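Local coordinates for protein prenylcyclase (Actinoplanes teichomyceticus, PDB 6IJ1) that probably cyclises or transfers prenyl chains, as a likely relative of the terpene cyclases and prenyltransferases, at residues Asp9-Leu21 against Ala272-Trp285. Sequence-based numbering, arbitrary orientation.
Sequences DEASAVRRGVDFL and AGWLTRHQRPDGSW
E10 crosses T276 at about a right angle, and its CG sits 3.4 Å from T276 OG1. The extended E10 chain carries OE2 on to the methyl of A272, with OE2 and A272 CB 3.5 Å apart. T276 OG1 is itself bound back to A272 O, one turn earlier in helix 265-278. A13 CB rests against Q279 OE1, and A13 O accepts from Q279 NE2 at 3.0 Å (N-H...O 154°). The same carbonyl also takes the helical bond from G17 N. Q279 NE2 gives a second bond to G283 O, 2.9 Å away, so this one nitrogen ties the helix to the turn. The run from Q279 to W285 fits the QW motif of terpene cyclases, glutamine, glycine and tryptophan in order. The tryptophan flanks the glutamine: Q279 CG lies over one face of W285, whose NE1 binds L275 O. A leucine in place of Q279 would probably leave A13 O and G283 O without their shared donor and the turn less firmly fixed to helix 10-23. R16 bends at chi3 (58°) and brings its guanidinium against the Q279 amide. Q279 OE1 lies 3.4 Å above the guanidinium plane, toward its rim. Two waters in the guanidinium plane link R16 NE to P281 O and R16 NH2 to Q279 O. At G17 the two backbones come close, and its CA is 3.3 Å from G283 O in a CA-H...O contact. G283 CA lies against R16 O, where a side chain would clash. F20 holds CG anti to its backbone N (chi1 171°), which turns one face of the ring to S284. S284 CB stands 3.4 Å from the F20 ring centroid in a CH-pi contact. D282 OD1 accepts from both S284 N and S284 OG, the first bond closing an Asx turn.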
ATOM      1  N   ASP A   9     -20.999  -1.515  16.332  1.00 46.31           N
ATOM      2  CA  ASP A   9     -21.090  -0.880  15.001  1.00 48.52           C
ATOM      3  C   ASP A   9     -19.780  -1.058  14.260  1.00 41.98           C
ATOM      4  O   ASP A   9     -19.722  -1.803  13.301  1.00 32.93           O
ATOM      5  CB  ASP A   9     -21.399   0.616  15.077  1.00 54.44           C
ATOM      6  CG  ASP A   9     -22.877   0.921  14.990  1.00 68.94           C
ATOM      7  OD1 ASP A   9     -23.629   0.065  14.474  1.00 66.52           O
ATOM      8  OD2 ASP A   9     -23.280   2.028  15.432  1.00 74.84           O
ATOM      9  N   GLU A  10     -18.725  -0.365  14.697  1.00 36.82           N
ATOM     10  CA  GLU A  10     -17.431  -0.554  14.045  1.00 41.95           C
ATOM     11  C   GLU A  10     -16.824  -1.927  14.359  1.00 35.61           C
ATOM     12  O   GLU A  10     -16.182  -2.536  13.490  1.00 31.01           O
ATOM     13  CB  GLU A  10     -16.492   0.576  14.433  1.00 39.18           C
ATOM     14  CG  GLU A  10     -17.050   1.932  14.010  1.00 45.34           C
ATOM     15  CD  GLU A  10     -16.432   3.105  14.755  1.00 54.48           C
ATOM     16  OE1 GLU A  10     -15.480   2.901  15.550  1.00 55.41           O
ATOM     17  OE2 GLU A  10     -16.923   4.243  14.550  1.00 52.94           O
ATOM     18  N   ALA A  11     -17.004  -2.439  15.587  1.00 33.49           N
ATOM     19  CA  ALA A  11     -16.599  -3.823  15.853  1.00 37.50           C
ATOM     20  C   ALA A  11     -17.334  -4.808  14.936  1.00 29.58           C
ATOM     21  O   ALA A  11     -16.754  -5.793  14.443  1.00 25.12           O
ATOM     22  CB  ALA A  11     -16.854  -4.165  17.330  1.00 34.21           C
ATOM     23  N   SER A  12     -18.623  -4.580  14.719  1.00 29.66           N
ATOM     24  CA  SER A  12     -19.364  -5.434  13.805  1.00 27.22           C
ATOM     25  C   SER A  12     -18.847  -5.270  12.374  1.00 20.25           C
ATOM     26  O   SER A  12     -18.743  -6.253  11.643  1.00 22.69           O
ATOM     27  CB  SER A  12     -20.846  -5.108  13.859  1.00 30.19           C
ATOM     28  OG  SER A  12     -21.561  -6.028  13.028  1.00 43.93           O
ATOM     29  N   ALA A  13     -18.596  -4.039  11.954  1.00 25.01           N
ATOM     30  CA  ALA A  13     -18.044  -3.840  10.619  1.00 20.03           C
ATOM     31  C   ALA A  13     -16.752  -4.596  10.449  1.00 19.39           C
ATOM     32  O   ALA A  13     -16.519  -5.218   9.408  1.00 18.50           O
ATOM     33  CB  ALA A  13     -17.831  -2.358  10.359  1.00 20.66           C
ATOM     34  N   VAL A  14     -15.860  -4.537  11.449  1.00 20.17           N
ATOM     35  CA  VAL A  14     -14.585  -5.246  11.329  1.00 18.32           C
ATOM     36  C   VAL A  14     -14.819  -6.741  11.214  1.00 16.79           C
ATOM     37  O   VAL A  14     -14.198  -7.421  10.394  1.00 20.09           O
ATOM     38  CB  VAL A  14     -13.666  -4.880  12.512  1.00 20.05           C
ATOM     39  CG1 VAL A  14     -12.444  -5.783  12.583  1.00 20.56           C
ATOM     40  CG2 VAL A  14     -13.203  -3.456  12.374  1.00 23.02           C
ATOM     41  N   ARG A  15     -15.660  -7.295  12.099  1.00 19.21           N
ATOM     42  CA  ARG A  15     -15.969  -8.710  12.018  1.00 19.75           C
ATOM     43  C   ARG A  15     -16.495  -9.118  10.642  1.00 18.39           C
ATOM     44  O   ARG A  15     -16.029 -10.094  10.061  1.00 20.30           O
ATOM     45  CB  ARG A  15     -16.975  -9.094  13.112  1.00 22.60           C
ATOM     46  CG  ARG A  15     -17.251 -10.606  13.146  1.00 34.70           C
ATOM     47  CD  ARG A  15     -18.412 -10.960  14.104  1.00 44.30           C
ATOM     48  NE  ARG A  15     -18.467 -10.006  15.216  1.00 63.42           N
ATOM     49  CZ  ARG A  15     -19.410  -9.067  15.346  1.00 61.13           C
ATOM     50  NH1 ARG A  15     -20.370  -8.965  14.425  1.00 62.52           N
ATOM     51  NH2 ARG A  15     -19.387  -8.219  16.375  1.00 47.36           N
ATOM     52  N   ARG A  16     -17.424  -8.320  10.087  1.00 17.82           N
ATOM     53  CA  ARG A  16     -17.981  -8.678   8.779  1.00 17.88           C
ATOM     54  C   ARG A  16     -16.945  -8.545   7.647  1.00 19.05           C
ATOM     55  O   ARG A  16     -16.965  -9.322   6.691  1.00 17.56           O
ATOM     56  CB  ARG A  16     -19.177  -7.794   8.473  1.00 16.99           C
ATOM     57  CG  ARG A  16     -20.434  -8.188   9.309  1.00 19.86           C
ATOM     58  CD  ARG A  16     -21.481  -7.055   9.244  1.00 24.96           C
ATOM     59  NE  ARG A  16     -21.809  -6.833   7.851  1.00 26.22           N
ATOM     60  CZ  ARG A  16     -22.287  -5.695   7.367  1.00 28.72           C
ATOM     61  NH1 ARG A  16     -22.564  -4.657   8.152  1.00 30.59           N
ATOM     62  NH2 ARG A  16     -22.511  -5.590   6.068  1.00 31.41           N
ATOM     63  N   GLY A  17     -16.017  -7.597   7.773  1.00 18.70           N
ATOM     64  CA  GLY A  17     -14.955  -7.473   6.792  1.00 18.00           C
ATOM     65  C   GLY A  17     -13.966  -8.619   6.875  1.00 16.08           C
ATOM     66  O   GLY A  17     -13.470  -9.124   5.860  1.00 15.97           O
ATOM     67  N   VAL A  18     -13.690  -9.078   8.113  1.00 17.92           N
ATOM     68  CA  VAL A  18     -12.866 -10.271   8.282  1.00 17.69           C
ATOM     69  C   VAL A  18     -13.519 -11.491   7.641  1.00 18.48           C
ATOM     70  O   VAL A  18     -12.870 -12.237   6.905  1.00 20.37           O
ATOM     71  CB  VAL A  18     -12.564 -10.518   9.778  1.00 18.48           C
ATOM     72  CG1 VAL A  18     -11.886 -11.882   9.935  1.00 19.62           C
ATOM     73  CG2 VAL A  18     -11.634  -9.445  10.274  1.00 20.29           C
ATOM     74  N   ASP A  19     -14.827 -11.689   7.872  1.00 18.39           N
ATOM     75  CA  ASP A  19     -15.501 -12.811   7.230  1.00 19.73           C
ATOM     76  C   ASP A  19     -15.433 -12.698   5.713  1.00 19.27           C
ATOM     77  O   ASP A  19     -15.255 -13.692   5.036  1.00 19.88           O
ATOM     78  CB  ASP A  19     -16.956 -12.876   7.633  1.00 22.29           C
ATOM     79  CG  ASP A  19     -17.161 -13.339   9.098  1.00 33.88           C
ATOM     80  OD1 ASP A  19     -16.295 -14.054   9.644  1.00 39.33           O
ATOM     81  OD2 ASP A  19     -18.194 -12.979   9.657  1.00 37.89           O
ATOM     82  N   PHE A  20     -15.611 -11.490   5.149  1.00 18.32           N
ATOM     83  CA  PHE A  20     -15.459 -11.343   3.695  1.00 18.07           C
ATOM     84  C   PHE A  20     -14.079 -11.803   3.249  1.00 16.23           C
ATOM     85  O   PHE A  20     -13.945 -12.578   2.313  1.00 18.87           O
ATOM     86  CB  PHE A  20     -15.704  -9.876   3.292  1.00 16.75           C
ATOM     87  CG  PHE A  20     -15.364  -9.585   1.848  1.00 17.44           C
ATOM     88  CD1 PHE A  20     -16.304  -9.780   0.857  1.00 17.10           C
ATOM     89  CD2 PHE A  20     -14.093  -9.104   1.489  1.00 17.44           C
ATOM     90  CE1 PHE A  20     -15.968  -9.515  -0.509  1.00 17.14           C
ATOM     91  CE2 PHE A  20     -13.784  -8.826   0.147  1.00 17.61           C
ATOM     92  CZ  PHE A  20     -14.696  -9.040  -0.834  1.00 18.61           C
ATOM     93  N   LEU A  21     -13.018 -11.348   3.936  1.00 16.74           N
ATOM     94  CA  LEU A  21     -11.681 -11.683   3.457  1.00 17.65           C
ATOM     95  C   LEU A  21     -11.372 -13.170   3.647  1.00 17.93           C
ATOM     96  O   LEU A  21     -10.792 -13.798   2.779  1.00 19.09           O
ATOM     97  CB  LEU A  21     -10.629 -10.842   4.185  1.00 19.08           C
ATOM     98  CG  LEU A  21     -10.611  -9.338   3.830  1.00 14.28           C
ATOM     99  CD1 LEU A  21      -9.660  -8.597   4.744  1.00 16.53           C
ATOM    100  CD2 LEU A  21     -10.226  -9.199   2.350  1.00 16.91           C
ATOM    101  N   ALA A 272     -14.858   7.203  10.295  1.00 15.42           N
ATOM    102  CA  ALA A 272     -15.183   5.820  10.711  1.00 13.57           C
ATOM    103  C   ALA A 272     -16.684   5.571  10.526  1.00 16.34           C
ATOM    104  O   ALA A 272     -17.044   4.477  10.120  1.00 17.27           O
ATOM    105  CB  ALA A 272     -14.750   5.575  12.135  1.00 16.01           C
ATOM    106  N   GLY A 273     -17.510   6.565  10.852  1.00 16.13           N
ATOM    107  CA  GLY A 273     -18.967   6.432  10.683  1.00 16.30           C
ATOM    108  C   GLY A 273     -19.332   6.294   9.218  1.00 16.50           C
ATOM    109  O   GLY A 273     -20.180   5.469   8.901  1.00 16.72           O
ATOM    110  N   TRP A 274     -18.727   7.114   8.361  1.00 15.05           N
ATOM    111  CA  TRP A 274     -18.989   6.982   6.921  1.00 15.53           C
ATOM    112  C   TRP A 274     -18.615   5.582   6.435  1.00 15.65           C
ATOM    113  O   TRP A 274     -19.397   4.904   5.738  1.00 15.48           O
ATOM    114  CB  TRP A 274     -18.261   8.067   6.109  1.00 16.00           C
ATOM    115  CG  TRP A 274     -18.670   8.093   4.641  1.00 15.32           C
ATOM    116  CD1 TRP A 274     -19.638   8.875   4.091  1.00 16.76           C
ATOM    117  CD2 TRP A 274     -18.161   7.250   3.586  1.00 16.58           C
ATOM    118  NE1 TRP A 274     -19.739   8.599   2.723  1.00 17.38           N
ATOM    119  CE2 TRP A 274     -18.851   7.591   2.423  1.00 14.88           C
ATOM    120  CE3 TRP A 274     -17.189   6.234   3.532  1.00 16.64           C
ATOM    121  CZ2 TRP A 274     -18.598   6.962   1.195  1.00 15.62           C
ATOM    122  CZ3 TRP A 274     -16.912   5.635   2.290  1.00 17.54           C
ATOM    123  CH2 TRP A 274     -17.636   5.977   1.162  1.00 16.19           C
ATOM    124  N   LEU A 275     -17.416   5.091   6.801  1.00 15.19           N
ATOM    125  CA  LEU A 275     -17.039   3.732   6.416  1.00 15.08           C
ATOM    126  C   LEU A 275     -18.017   2.700   6.944  1.00 16.23           C
ATOM    127  O   LEU A 275     -18.389   1.777   6.203  1.00 16.88           O
ATOM    128  CB  LEU A 275     -15.589   3.408   6.894  1.00 15.04           C
ATOM    129  CG  LEU A 275     -14.563   4.242   6.160  1.00 13.85           C
ATOM    130  CD1 LEU A 275     -13.204   4.249   6.935  1.00 17.95           C
ATOM    131  CD2 LEU A 275     -14.366   3.773   4.733  1.00 14.53           C
ATOM    132  N   THR A 276     -18.449   2.834   8.222  1.00 16.16           N
ATOM    133  CA  THR A 276     -19.403   1.863   8.738  1.00 16.60           C
ATOM    134  C   THR A 276     -20.730   1.886   7.977  1.00 18.20           C
ATOM    135  O   THR A 276     -21.275   0.814   7.628  1.00 19.62           O
ATOM    136  CB  THR A 276     -19.593   2.152  10.231  1.00 20.42           C
ATOM    137  OG1 THR A 276     -18.302   1.954  10.871  1.00 23.35           O
ATOM    138  CG2 THR A 276     -20.502   1.152  10.794  1.00 24.71           C
ATOM    139  N   ARG A 277     -21.211   3.076   7.622  1.00 17.32           N
ATOM    140  CA  ARG A 277     -22.497   3.208   6.953  1.00 16.74           C
ATOM    141  C   ARG A 277     -22.410   2.693   5.527  1.00 19.48           C
ATOM    142  O   ARG A 277     -23.439   2.299   4.951  1.00 21.30           O
ATOM    143  CB  ARG A 277     -22.955   4.662   6.905  1.00 20.68           C
ATOM    144  CG  ARG A 277     -23.419   5.192   8.239  1.00 25.75           C
ATOM    145  CD  ARG A 277     -24.119   6.579   8.073  1.00 24.40           C
ATOM    146  NE  ARG A 277     -23.403   7.574   7.277  1.00 26.97           N
ATOM    147  CZ  ARG A 277     -22.435   8.364   7.774  1.00 25.96           C
ATOM    148  NH1 ARG A 277     -22.112   8.299   9.039  1.00 24.19           N
ATOM    149  NH2 ARG A 277     -21.865   9.262   6.990  1.00 26.72           N
ATOM    150  N   HIS A 278     -21.216   2.692   4.925  1.00 16.54           N
ATOM    151  CA  HIS A 278     -21.121   2.367   3.497  1.00 16.18           C
ATOM    152  C   HIS A 278     -20.568   0.962   3.234  1.00 15.33           C
ATOM    153  O   HIS A 278     -20.356   0.578   2.074  1.00 16.15           O
ATOM    154  CB  HIS A 278     -20.282   3.447   2.759  1.00 15.89           C
ATOM    155  CG  HIS A 278     -21.075   4.690   2.527  1.00 17.60           C
ATOM    156  ND1 HIS A 278     -21.290   5.666   3.478  1.00 20.12           N
ATOM    157  CD2 HIS A 278     -21.811   5.049   1.449  1.00 19.17           C
ATOM    158  CE1 HIS A 278     -22.102   6.585   2.976  1.00 18.27           C
ATOM    159  NE2 HIS A 278     -22.409   6.243   1.739  1.00 25.30           N
ATOM    160  N   GLN A 279     -20.371   0.165   4.263  1.00 15.69           N
ATOM    161  CA  GLN A 279     -19.980  -1.207   4.048  1.00 15.25           C
ATOM    162  C   GLN A 279     -21.091  -1.950   3.289  1.00 16.35           C
ATOM    163  O   GLN A 279     -22.288  -1.757   3.538  1.00 17.37           O
ATOM    164  CB  GLN A 279     -19.755  -1.871   5.411  1.00 16.39           C
ATOM    165  CG  GLN A 279     -19.171  -3.268   5.322  1.00 16.01           C
ATOM    166  CD  GLN A 279     -18.859  -3.849   6.680  1.00 17.42           C
ATOM    167  OE1 GLN A 279     -19.454  -3.464   7.650  1.00 20.88           O
ATOM    168  NE2 GLN A 279     -17.909  -4.745   6.736  1.00 16.51           N
ATOM    169  N   ARG A 280     -20.689  -2.752   2.318  1.00 15.63           N
ATOM    170  CA  ARG A 280     -21.628  -3.552   1.504  1.00 15.96           C
ATOM    171  C   ARG A 280     -22.202  -4.707   2.328  1.00 19.03           C
ATOM    172  O   ARG A 280     -21.600  -5.148   3.300  1.00 17.52           O
ATOM    173  CB  ARG A 280     -20.881  -4.112   0.298  1.00 16.33           C
ATOM    174  CG  ARG A 280     -20.418  -3.031  -0.706  1.00 14.88           C
ATOM    175  CD  ARG A 280     -19.391  -3.643  -1.794  1.00 16.21           C
ATOM    176  NE  ARG A 280     -19.866  -4.959  -2.262  1.00 16.81           N
ATOM    177  CZ  ARG A 280     -20.711  -5.089  -3.288  1.00 18.01           C
ATOM    178  NH1 ARG A 280     -21.171  -4.020  -3.949  1.00 18.25           N
ATOM    179  NH2 ARG A 280     -21.148  -6.306  -3.610  1.00 19.26           N
ATOM    180  N   PRO A 281     -23.340  -5.251   1.904  1.00 17.92           N
ATOM    181  CA  PRO A 281     -23.926  -6.391   2.636  1.00 18.42           C
ATOM    182  C   PRO A 281     -23.034  -7.613   2.726  1.00 19.15           C
ATOM    183  O   PRO A 281     -23.167  -8.353   3.722  1.00 22.22           O
ATOM    184  CB  PRO A 281     -25.189  -6.723   1.821  1.00 19.85           C
ATOM    185  CG  PRO A 281     -25.372  -5.662   0.858  1.00 19.34           C
ATOM    186  CD  PRO A 281     -24.203  -4.746   0.809  1.00 19.40           C
ATOM    187  N   ASP A 282     -22.070  -7.801   1.822  1.00 18.39           N
ATOM    188  CA  ASP A 282     -21.157  -8.920   1.897  1.00 16.71           C
ATOM    189  C   ASP A 282     -19.921  -8.667   2.761  1.00 17.62           C
ATOM    190  O   ASP A 282     -19.084  -9.556   2.868  1.00 19.61           O
ATOM    191  CB  ASP A 282     -20.764  -9.372   0.474  1.00 19.51           C
ATOM    192  CG  ASP A 282     -20.090  -8.256  -0.350  1.00 23.34           C
ATOM    193  OD1 ASP A 282     -19.643  -7.271   0.238  1.00 20.02           O
ATOM    194  OD2 ASP A 282     -20.021  -8.386  -1.613  1.00 25.32           O
ATOM    195  N   GLY A 283     -19.830  -7.517   3.402  1.00 17.55           N
ATOM    196  CA  GLY A 283     -18.745  -7.196   4.326  1.00 16.71           C
ATOM    197  C   GLY A 283     -17.616  -6.422   3.687  1.00 16.64           C
ATOM    198  O   GLY A 283     -16.695  -5.996   4.395  1.00 15.93           O
ATOM    199  N   SER A 284     -17.640  -6.254   2.358  1.00 15.84           N
ATOM    200  CA  SER A 284     -16.576  -5.512   1.682  1.00 15.44           C
ATOM    201  C   SER A 284     -16.986  -4.066   1.465  1.00 14.14           C
ATOM    202  O   SER A 284     -18.060  -3.617   1.868  1.00 16.08           O
ATOM    203  CB  SER A 284     -16.240  -6.159   0.331  1.00 15.66           C
ATOM    204  OG  SER A 284     -17.358  -6.024  -0.556  1.00 16.34           O
ATOM    205  N   TRP A 285     -16.075  -3.267   0.857  1.00 14.55           N
ATOM    206  CA  TRP A 285     -16.374  -1.905   0.420  1.00 13.52           C
ATOM    207  C   TRP A 285     -16.158  -1.817  -1.081  1.00 12.98           C
ATOM    208  O   TRP A 285     -15.415  -2.650  -1.655  1.00 15.88           O
ATOM    209  CB  TRP A 285     -15.447  -0.888   1.158  1.00 13.61           C
ATOM    210  CG  TRP A 285     -15.912  -0.607   2.571  1.00 13.41           C
ATOM    211  CD1 TRP A 285     -16.690   0.463   2.957  1.00 13.45           C
ATOM    212  CD2 TRP A 285     -15.685  -1.400   3.747  1.00 16.12           C
ATOM    213  NE1 TRP A 285     -16.965   0.361   4.312  1.00 14.56           N
ATOM    214  CE2 TRP A 285     -16.343  -0.751   4.818  1.00 14.47           C
ATOM    215  CE3 TRP A 285     -14.947  -2.566   4.013  1.00 15.89           C
ATOM    216  CZ2 TRP A 285     -16.289  -1.227   6.156  1.00 15.58           C
ATOM    217  CZ3 TRP A 285     -14.907  -3.054   5.320  1.00 16.39           C
ATOM    218  CH2 TRP A 285     -15.604  -2.380   6.377  1.00 15.91           C
TER
HETATM  219  O   HOH W   1     -21.543  -8.917   5.986  1.00 28.01           O
HETATM  220  O   HOH W   2     -19.378 -10.631   6.102  1.00 29.18           O
HETATM  221  O   HOH W   3     -23.448  -3.242   5.516  1.00 40.94           O